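Local coordinates for DUF6844 domain-containing protein (Francisella tularensis subsp. tularensis, PDB 4QVR) that is of unknown function and carries a DUF6844 family domain, its modelled part pairing two small antiparallel sheets with many helices, at residues Ala138-Ala149 / Asn264-Ile272; Pro328-Tyr338 / Ile440-Pro450. One frame throughout, in Å; residues are numbered along the deposited sequence.

Contact 1: residues Ala138-Ala149 / Asn264-Ile272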
loop_
_atom_site.group_PDB
_atom_site.type_symbol
_atom_site.label_atom_id
_atom_site.label_comp_id
_atom_site.label_asym_id
_atom_site.label_seq_id
_atom_site.Cartn_x
_atom_site.Cartn_y
_atom_site.Cartn_z
ATOM N N ALA A 138 4.490 -6.587 13.201
ATOM C CA ALA A 138 3.782 -5.373 12.814
ATOM C C ALA A 138 4.042 -5.038 11.357
ATOM O O ALA A 138 3.134 -4.655 10.633
ATOM C CB ALA A 138 4.173 -4.208 13.718
ATOM N N GLN A 139 5.282 -5.178 10.916
ATOM C CA GLN A 139 5.593 -4.880 9.527
ATOM C C GLN A 139 4.851 -5.844 8.596
ATOM O O GLN A 139 4.358 -5.447 7.558
ATOM C CB GLN A 139 7.082 -4.964 9.294
ATOM C CG GLN A 139 7.499 -4.784 7.830
ATOM C CD GLN A 139 7.164 -3.425 7.294
ATOM O OE1 GLN A 139 6.836 -2.507 8.063
ATOM N NE2 GLN A 139 7.270 -3.258 5.970
ATOM N N LEU A 140 4.793 -7.120 8.964
ATOM C CA LEU A 140 4.087 -8.098 8.158
ATOM C C LEU A 140 2.602 -7.700 8.067
ATOM O O LEU A 140 1.961 -7.784 7.017
ATOM C CB LEU A 140 4.220 -9.472 8.803
ATOM C CG LEU A 140 3.392 -10.553 8.114
ATOM C CD1 LEU A 140 3.951 -10.822 6.737
ATOM C CD2 LEU A 140 3.381 -11.827 8.921
ATOM N N ALA A 141 2.055 -7.301 9.202
ATOM C CA ALA A 141 0.659 -6.889 9.291
ATOM C C ALA A 141 0.377 -5.699 8.348
ATOM O O ALA A 141 -0.673 -5.653 7.681
ATOM C CB ALA A 141 0.321 -6.544 10.739
ATOM N N PHE A 142 1.313 -4.747 8.290
ATOM C CA PHE A 142 1.179 -3.615 7.377
ATOM C C PHE A 142 1.200 -4.121 5.951
ATOM O O PHE A 142 0.395 -3.700 5.144
ATOM C CB PHE A 142 2.268 -2.544 7.552
ATOM C CG PHE A 142 2.344 -1.601 6.378
ATOM C CD1 PHE A 142 1.345 -0.666 6.156
ATOM C CD2 PHE A 142 3.396 -1.663 5.480
ATOM C CE1 PHE A 142 1.383 0.166 5.040
ATOM C CE2 PHE A 142 3.459 -0.806 4.384
ATOM C CZ PHE A 142 2.442 0.096 4.157
ATOM N N GLU A 143 2.117 -5.013 5.636
ATOM C CA GLU A 143 2.207 -5.536 4.254
ATOM C C GLU A 143 0.909 -6.184 3.796
ATOM O O GLU A 143 0.466 -5.999 2.652
ATOM C CB GLU A 143 3.387 -6.504 4.109
ATOM C CG GLU A 143 4.756 -5.780 4.151
ATOM C CD GLU A 143 5.962 -6.685 4.440
ATOM O OE1 GLU A 143 5.855 -7.939 4.371
ATOM O OE2 GLU A 143 7.039 -6.123 4.758
ATOM N N LYS A 144 0.276 -6.922 4.682
ATOM C CA LYS A 144 -1.010 -7.548 4.347
ATOM C C LYS A 144 -2.115 -6.517 4.193
ATOM O O LYS A 144 -2.963 -6.646 3.336
ATOM C CB LYS A 144 -1.433 -8.522 5.442
ATOM C CG LYS A 144 -0.620 -9.823 5.525
ATOM C CD LYS A 144 -1.013 -10.427 6.861
ATOM C CE LYS A 144 -0.634 -11.853 7.087
ATOM N NZ LYS A 144 -1.254 -12.207 8.389
ATOM N N ALA A 145 -2.145 -5.539 5.083
ATOM C CA ALA A 145 -3.108 -4.469 4.985
ATOM C C ALA A 145 -2.933 -3.731 3.642
ATOM O O ALA A 145 -3.899 -3.492 2.889
ATOM C CB ALA A 145 -2.892 -3.486 6.120
ATOM N N LEU A 146 -1.714 -3.331 3.340
ATOM C CA LEU A 146 -1.477 -2.592 2.061
ATOM C C LEU A 146 -1.941 -3.361 0.853
ATOM O O LEU A 146 -2.633 -2.827 -0.015
ATOM C CB LEU A 146 -0.008 -2.323 1.878
ATOM C CG LEU A 146 0.398 -1.579 0.597
ATOM C CD1 LEU A 146 -0.223 -0.188 0.555
ATOM C CD2 LEU A 146 1.916 -1.493 0.551
ATOM N N ILE A 147 -1.551 -4.632 0.786
ATOM C CA ILE A 147 -1.907 -5.479 -0.352
ATOM C C ILE A 147 -3.398 -5.674 -0.448
ATOM O O ILE A 147 -3.964 -5.763 -1.540
ATOM C CB ILE A 147 -1.180 -6.854 -0.275
ATOM C CG1 ILE A 147 0.262 -6.700 -0.772
ATOM C CG2 ILE A 147 -1.877 -7.888 -1.128
ATOM C CD1 ILE A 147 1.093 -7.967 -0.645
ATOM N N LYS A 148 -4.043 -5.743 0.699
ATOM C CA LYS A 148 -5.496 -5.895 0.742
ATOM C C LYS A 148 -6.156 -4.618 0.227
ATOM O O LYS A 148 -7.104 -4.660 -0.550
ATOM C CB LYS A 148 -5.911 -6.197 2.155
ATOM C CG LYS A 148 -7.365 -6.575 2.343
ATOM C CD LYS A 148 -7.499 -7.096 3.763
ATOM C CE LYS A 148 -8.855 -7.712 4.021
ATOM N NZ LYS A 148 -9.935 -6.722 3.845
ATOM N N ALA A 149 -5.624 -3.478 0.626
ATOM C CA ALA A 149 -6.162 -2.210 0.162
ATOM C C ALA A 149 -5.966 -2.107 -1.335
ATOM O O ALA A 149 -6.870 -1.690 -2.044
ATOM C CB ALA A 149 -5.492 -1.035 0.877
ATOM N N ASN A 264 -1.857 -10.279 19.227
ATOM C CA ASN A 264 -1.579 -9.855 17.842
ATOM C C ASN A 264 -1.216 -8.426 17.702
ATOM O O ASN A 264 -1.470 -7.602 18.594
ATOM C CB ASN A 264 -2.822 -10.029 16.966
ATOM C CG ASN A 264 -3.196 -11.474 16.775
ATOM O OD1 ASN A 264 -2.354 -12.311 16.415
ATOM N ND2 ASN A 264 -4.462 -11.782 17.001
ATOM N N ALA A 265 -0.636 -8.122 16.545
ATOM C CA ALA A 265 -0.358 -6.766 16.165
ATOM C C ALA A 265 -1.257 -6.577 14.955
ATOM O O ALA A 265 -1.268 -7.409 14.069
ATOM C CB ALA A 265 1.093 -6.572 15.789
ATOM N N ALA A 266 -2.021 -5.504 14.936
ATOM C CA ALA A 266 -2.932 -5.226 13.851
ATOM C C ALA A 266 -2.623 -3.821 13.311
ATOM O O ALA A 266 -2.402 -2.852 14.090
ATOM C CB ALA A 266 -4.364 -5.291 14.352
ATOM N N ILE A 267 -2.564 -3.718 11.998
ATOM C CA ILE A 267 -2.292 -2.441 11.344
ATOM C C ILE A 267 -3.455 -2.058 10.417
ATOM O O ILE A 267 -3.959 -2.893 9.674
ATOM C CB ILE A 267 -1.036 -2.550 10.426
ATOM C CG1 ILE A 267 0.261 -2.797 11.201
ATOM C CG2 ILE A 267 -0.855 -1.316 9.578
ATOM C CD1 ILE A 267 0.797 -1.615 11.964
ATOM N N GLY A 268 -3.836 -0.780 10.414
ATOM C CA GLY A 268 -4.842 -0.290 9.495
ATOM C C GLY A 268 -4.169 0.733 8.588
ATOM O O GLY A 268 -3.254 1.442 8.996
ATOM N N VAL A 269 -4.562 0.770 7.335
ATOM C CA VAL A 269 -3.979 1.728 6.405
ATOM C C VAL A 269 -5.139 2.351 5.653
ATOM O O VAL A 269 -6.111 1.675 5.328
ATOM C CB VAL A 269 -2.955 1.075 5.456
ATOM C CG1 VAL A 269 -3.598 -0.033 4.658
ATOM C CG2 VAL A 269 -2.325 2.115 4.506
ATOM N N VAL A 270 -5.070 3.667 5.514
ATOM C CA VAL A 270 -6.036 4.431 4.763
ATOM C C VAL A 270 -5.276 4.834 3.513
ATOM O O VAL A 270 -4.186 5.392 3.615
ATOM C CB VAL A 270 -6.473 5.703 5.536
ATOM C CG1 VAL A 270 -7.330 6.627 4.661
ATOM C CG2 VAL A 270 -7.266 5.335 6.767
ATOM N N VAL A 271 -5.840 4.534 2.346
ATOM C CA VAL A 271 -5.235 4.910 1.059
ATOM C C VAL A 271 -6.173 5.851 0.253
ATOM O O VAL A 271 -7.391 5.859 0.462
ATOM C CB VAL A 271 -4.876 3.686 0.183
ATOM C CG1 VAL A 271 -3.822 2.777 0.846
ATOM C CG2 VAL A 271 -6.114 2.875 -0.220
ATOM N N ILE A 272 -5.578 6.670 -0.624
ATOM C CA ILE A 272 -6.324 7.545 -1.501
ATOM C C ILE A 272 -5.777 7.332 -2.901
ATOM O O ILE A 272 -4.635 6.942 -3.048
ATOM C CB ILE A 272 -6.112 9.033 -1.187
ATOM C CG1 ILE A 272 -4.651 9.391 -1.466
ATOM C CG2 ILE A 272 -6.573 9.333 0.216
ATOM C CD1 ILE A 272 -4.274 10.805 -1.193
#

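Contact 2: residues Pro328-Tyr338 / Ile440-Pro450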
loop_
_atom_site.group_PDB
_atom_site.type_symbol
_atom_site.label_atom_id
_atom_site.label_comp_id
_atom_site.label_asym_id
_atom_site.label_seq_id
_atom_site.Cartn_x
_atom_site.Cartn_y
_atom_site.Cartn_z
ATOM N N PRO A 328 8.784 16.962 -5.070
ATOM C CA PRO A 328 8.256 15.814 -4.367
ATOM C C PRO A 328 9.355 14.900 -3.879
ATOM O O PRO A 328 10.406 14.783 -4.481
ATOM C CB PRO A 328 7.417 15.088 -5.425
ATOM C CG PRO A 328 7.931 15.571 -6.742
ATOM C CD PRO A 328 8.458 16.947 -6.509
ATOM N N TYR A 329 9.096 14.241 -2.775
ATOM C CA TYR A 329 10.045 13.311 -2.247
ATOM C C TYR A 329 9.228 12.203 -1.630
ATOM O O TYR A 329 8.050 12.380 -1.318
ATOM C CB TYR A 329 10.961 14.002 -1.227
ATOM C CG TYR A 329 10.198 14.640 -0.101
ATOM C CD1 TYR A 329 9.558 13.864 0.838
ATOM C CD2 TYR A 329 10.115 16.011 0.027
ATOM C CE1 TYR A 329 8.854 14.424 1.872
ATOM C CE2 TYR A 329 9.407 16.584 1.071
ATOM C CZ TYR A 329 8.784 15.775 1.990
ATOM O OH TYR A 329 8.076 16.295 3.042
ATOM N N ILE A 330 9.853 11.057 -1.442
ATOM C CA ILE A 330 9.173 9.929 -0.871
ATOM C C ILE A 330 9.804 9.570 0.458
ATOM O O ILE A 330 11.013 9.428 0.543
ATOM C CB ILE A 330 9.257 8.747 -1.835
ATOM C CG1 ILE A 330 8.545 9.150 -3.134
ATOM C CG2 ILE A 330 8.629 7.501 -1.212
ATOM C CD1 ILE A 330 8.934 8.335 -4.336
ATOM N N LEU A 331 8.978 9.452 1.492
ATOM C CA LEU A 331 9.454 9.075 2.803
ATOM C C LEU A 331 9.088 7.629 2.984
ATOM O O LEU A 331 8.082 7.182 2.467
ATOM C CB LEU A 331 8.793 9.891 3.889
ATOM C CG LEU A 331 8.979 11.393 3.790
ATOM C CD1 LEU A 331 8.329 12.045 5.003
ATOM C CD2 LEU A 331 10.442 11.733 3.731
ATOM N N ALA A 332 9.932 6.901 3.699
ATOM C CA ALA A 332 9.721 5.500 3.987
ATOM C C ALA A 332 10.031 5.298 5.450
ATOM O O ALA A 332 11.119 5.676 5.919
ATOM C CB ALA A 332 10.640 4.643 3.161
ATOM N N TYR A 333 9.079 4.700 6.161
ATOM C CA TYR A 333 9.228 4.409 7.581
ATOM C C TYR A 333 9.736 3.019 7.815
ATOM O O TYR A 333 9.459 2.121 7.041
ATOM C CB TYR A 333 7.882 4.519 8.261
ATOM C CG TYR A 333 7.242 5.884 8.135
ATOM C CD1 TYR A 333 7.684 6.945 8.902
ATOM C CD2 TYR A 333 6.168 6.099 7.275
ATOM C CE1 TYR A 333 7.092 8.209 8.803
ATOM C CE2 TYR A 333 5.554 7.343 7.189
ATOM C CZ TYR A 333 6.033 8.399 7.949
ATOM O OH TYR A 333 5.441 9.636 7.865
ATOM N N GLY A 334 10.438 2.819 8.916
ATOM C CA GLY A 334 10.964 1.510 9.252
ATOM C C GLY A 334 11.259 1.432 10.717
ATOM O O GLY A 334 11.561 2.433 11.334
ATOM N N GLN A 335 11.176 0.237 11.280
ATOM C CA GLN A 335 11.432 0.033 12.696
ATOM C C GLN A 335 12.282 -1.194 12.890
ATOM O O GLN A 335 12.278 -2.077 12.036
ATOM C CB GLN A 335 10.116 -0.138 13.469
ATOM C CG GLN A 335 9.223 1.067 13.311
ATOM C CD GLN A 335 7.904 0.976 14.042
ATOM O OE1 GLN A 335 7.679 0.105 14.868
ATOM N NE2 GLN A 335 7.031 1.913 13.743
ATOM N N GLY A 336 13.021 -1.232 14.004
ATOM C CA GLY A 336 13.845 -2.371 14.365
ATOM C C GLY A 336 13.877 -2.457 15.881
ATOM O O GLY A 336 13.348 -1.581 16.558
ATOM N N SER A 337 14.476 -3.516 16.419
ATOM C CA SER A 337 14.585 -3.684 17.861
ATOM C C SER A 337 15.808 -4.526 18.172
ATOM O O SER A 337 16.396 -5.112 17.260
ATOM C CB SER A 337 13.339 -4.354 18.432
ATOM O OG SER A 337 13.145 -5.621 17.842
ATOM N N TYR A 338 16.184 -4.587 19.448
ATOM C CA TYR A 338 17.354 -5.373 19.868
ATOM C C TYR A 338 16.992 -6.507 20.835
ATOM O O TYR A 338 16.453 -6.268 21.911
ATOM C CB TYR A 338 18.408 -4.460 20.494
ATOM C CG TYR A 338 19.597 -5.207 21.069
ATOM C CD1 TYR A 338 20.618 -5.685 20.240
ATOM C CD2 TYR A 338 19.710 -5.419 22.445
ATOM C CE1 TYR A 338 21.705 -6.366 20.765
ATOM C CE2 TYR A 338 20.797 -6.096 22.978
ATOM C CZ TYR A 338 21.789 -6.567 22.137
ATOM O OH TYR A 338 22.865 -7.239 22.668
ATOM N N ILE A 440 12.843 -2.118 23.463
ATOM C CA ILE A 440 13.021 -0.848 22.833
ATOM C C ILE A 440 12.834 -1.007 21.342
ATOM O O ILE A 440 13.291 -1.990 20.755
ATOM C CB ILE A 440 14.449 -0.325 23.068
ATOM C CG1 ILE A 440 14.780 -0.347 24.561
ATOM C CG2 ILE A 440 14.629 1.077 22.471
ATOM C CD1 ILE A 440 16.236 -0.076 24.852
ATOM N N VAL A 441 12.160 -0.026 20.747
ATOM C CA VAL A 441 11.934 0.011 19.336
ATOM C C VAL A 441 12.685 1.208 18.776
ATOM O O VAL A 441 12.652 2.306 19.328
ATOM C CB VAL A 441 10.432 0.132 19.024
ATOM C CG1 VAL A 441 10.181 0.104 17.518
ATOM C CG2 VAL A 441 9.687 -0.998 19.716
ATOM N N TYR A 442 13.395 0.971 17.690
ATOM C CA TYR A 442 14.128 2.005 17.017
ATOM C C TYR A 442 13.442 2.242 15.707
ATOM O O TYR A 442 12.770 1.350 15.181
ATOM C CB TYR A 442 15.556 1.548 16.770
ATOM C CG TYR A 442 16.306 1.261 18.039
ATOM C CD1 TYR A 442 17.014 2.257 18.684
ATOM C CD2 TYR A 442 16.278 -0.009 18.608
ATOM C CE1 TYR A 442 17.694 1.998 19.858
ATOM C CE2 TYR A 442 16.949 -0.284 19.776
ATOM C CZ TYR A 442 17.659 0.721 20.397
ATOM O OH TYR A 442 18.324 0.449 21.560
ATOM N N GLY A 443 13.605 3.430 15.157
ATOM C CA GLY A 443 12.981 3.711 13.889
ATOM C C GLY A 443 13.747 4.717 13.095
ATOM O O GLY A 443 14.589 5.449 13.636
ATOM N N VAL A 444 13.467 4.731 11.798
ATOM C CA VAL A 444 14.075 5.680 10.879
ATOM C C VAL A 444 13.027 6.136 9.889
ATOM O O VAL A 444 11.984 5.472 9.702
ATOM C CB VAL A 444 15.246 5.069 10.058
ATOM C CG1 VAL A 444 16.411 4.684 10.959
ATOM C CG2 VAL A 444 14.777 3.861 9.265
ATOM N N VAL A 445 13.310 7.280 9.281
ATOM C CA VAL A 445 12.521 7.823 8.198
ATOM C C VAL A 445 13.538 8.113 7.127
ATOM O O VAL A 445 14.460 8.923 7.328
ATOM C CB VAL A 445 11.796 9.123 8.544
ATOM C CG1 VAL A 445 10.982 9.577 7.339
ATOM C CG2 VAL A 445 10.896 8.936 9.766
ATOM N N LEU A 446 13.400 7.426 6.003
ATOM C CA LEU A 446 14.319 7.583 4.913
ATOM C C LEU A 446 13.644 8.423 3.859
ATOM O O LEU A 446 12.423 8.397 3.730
ATOM C CB LEU A 446 14.733 6.221 4.343
ATOM C CG LEU A 446 15.453 5.226 5.272
ATOM C CD1 LEU A 446 15.975 4.037 4.474
ATOM C CD2 LEU A 446 16.609 5.856 6.019
ATOM N N LYS A 447 14.452 9.192 3.133
ATOM C CA LYS A 447 13.964 10.039 2.052
ATOM C C LYS A 447 14.654 9.604 0.763
ATOM O O LYS A 447 15.882 9.511 0.709
ATOM C CB LYS A 447 14.270 11.514 2.306
ATOM C CG LYS A 447 13.773 12.427 1.194
ATOM C CD LYS A 447 14.434 13.789 1.244
ATOM C CE LYS A 447 14.021 14.647 0.056
ATOM N NZ LYS A 447 14.779 15.928 -0.038
ATOM N N TRP A 448 13.840 9.339 -0.255
ATOM C CA TRP A 448 14.288 8.909 -1.563
ATOM C C TRP A 448 13.827 9.920 -2.600
ATOM O O TRP A 448 12.674 10.351 -2.586
ATOM C CB TRP A 448 13.690 7.541 -1.893
ATOM C CG TRP A 448 14.057 7.013 -3.247
ATOM C CD1 TRP A 448 15.309 6.732 -3.702
ATOM C CD2 TRP A 448 13.162 6.641 -4.289
ATOM N NE1 TRP A 448 15.253 6.247 -4.977
ATOM C CE2 TRP A 448 13.942 6.170 -5.358
ATOM C CE3 TRP A 448 11.780 6.675 -4.431
ATOM C CZ2 TRP A 448 13.381 5.742 -6.557
ATOM C CZ3 TRP A 448 11.223 6.250 -5.618
ATOM C CH2 TRP A 448 12.019 5.785 -6.664
ATOM N N ASP A 449 14.735 10.270 -3.503
ATOM C CA ASP A 449 14.471 11.216 -4.574
ATOM C C ASP A 449 14.566 10.482 -5.909
ATOM O O ASP A 449 15.655 10.086 -6.323
ATOM C CB ASP A 449 15.471 12.384 -4.499
ATOM C CG ASP A 449 15.142 13.364 -3.366
ATOM O OD1 ASP A 449 14.044 13.966 -3.408
ATOM O OD2 ASP A 449 15.985 13.559 -2.458
ATOM N N PRO A 450 13.419 10.280 -6.575
ATOM C CA PRO A 450 13.365 9.581 -7.864
ATOM C C PRO A 450 13.543 10.495 -9.067
ATOM O O PRO A 450 14.512 10.346 -9.813
ATOM C CB PRO A 450 11.961 8.990 -7.869
ATOM C CG PRO A 450 11.147 9.911 -7.011
ATOM C CD PRO A 450 12.075 10.627 -6.075
#

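Contact 1: residues Ala138-Ala149 / Asn264-Ile272
Helix A138-A149 runs over strand N264-I272 at a crossing angle of -38°, the two axes 7.1 Å apart at their closest, with the chains heading broadly the same way. The close approach is consistent with the small residues on this side of the helix: A141, A145 and A149 point their methyls at the strand, and A138 lies alongside A265. The strand answers with A265, I267, V269 and V271, every second residue. No hydrogen bond joins the two segments; the contact is apolar packing. I267 contributes the largest share of the strand's buried surface. I267 CG1 rises against the helix backbone, 3.5 Å from A138 O and 3.7 Å from F142 N, and also meets the A141 methyl, so this branch sits over the first turn of the segment. On the other branch, I267 CG2 reaches F142 CB at 3.9 Å. The F142 side chain crosses I267 obliquely: with CG anti to the backbone N (chi1 164°), the ring swings along the strand, and its edge is met near the ring plane by I267 CG2 and, at CE1, by V269 CG2 at 4.2 Å. L146 CB lies above one face of that ring, one helical turn on. V269 CG1 packs between two turns of the helix, 3.8 Å from A145 CB and 4.3 Å from A149 CB. Farther along, both methyls of V271 come up to the A149 methyl, CG2 at 4.1 Å. The strand is the middle one of a three-stranded antiparallel sheet, bonded through its backbone to strand 117-126 and to strand 251-261. Helix 134-159 lies on one face of this sheet, also touching A121 and A125 of strand 117-126, while its I147 is turned to helix 402-415.

Contact 2: residues Pro328-Tyr338 / Ile440-Pro450
I330 and W448 lie side by side and point the same way from a hydrogen-bonded antiparallel pair, the isoleucine's CD1 pressing on the edge of the indole at CE3, 3.3 Å away and near the ring plane. A chi1 of 178° swings the W448 indole away from its own backbone N and lays its benzo edge next to I330, while P450 CB lies 3.4 Å above the plane of the indole on one face and P450 CG reaches I330 CD1 as well. Neighbouring residues put their side chains on the other face of the sheet. There the extended K447 chain crosses Y329 at about a right angle, its CE 3.4 Å from Y329 CB, and its NZ forms a long salt bridge with D449 OD2 at 3.6 Å. L331 leans over K447, CD2 against CB. Y333 runs alongside V445, with ring atom CD1 3.9 Å from V445 CG2; its hydroxyl is hydrogen-bonded to that of Y304. Q335 slants over V441, with OE1 3.6 Å from V441 CG1, while its NE2 is bound by M313 O. Toward the far end the edge of the Y442 ring lies by G336 O, with I440 CG2 over one of its faces. Eight backbone hydrogen bonds, paired at I330-W448, A332-L446, G334-V444 and G336-Y442, join the strands; the bond from Y442 N to G336 O is 2.8 Å long and nearly straight at 174°. These are the two central strands of a four-stranded antiparallel sheet, flanked by strands 318-322 and 424-433. Helix 349-370 packs on the face of I330, A332, L446 and W448, and the Y442 ring meets Y353 of the same helix edge-to-face; helix 300-303 touches Y329 and K447 on the other face.

Both segments of contact 1 precede those of contact 2 in sequence; the centres are about 16 Å apart and the nearest atoms about 5 Å. Each belongs to its own antiparallel sheet, contact 1 joining a helix to the three-stranded sheet, contact 2 joining the two inner strands of the four-stranded one. Two residues outside both contacts reach each of them: N363 of helix 349-370 binds Q139 and, weakly, the backbone of Y333, and Y316 touches A138 and I267 as well as Q335. N363 and Y316 thus connect the helix-covered three-stranded sheet with the four-stranded one, consistent with the two packing as one body.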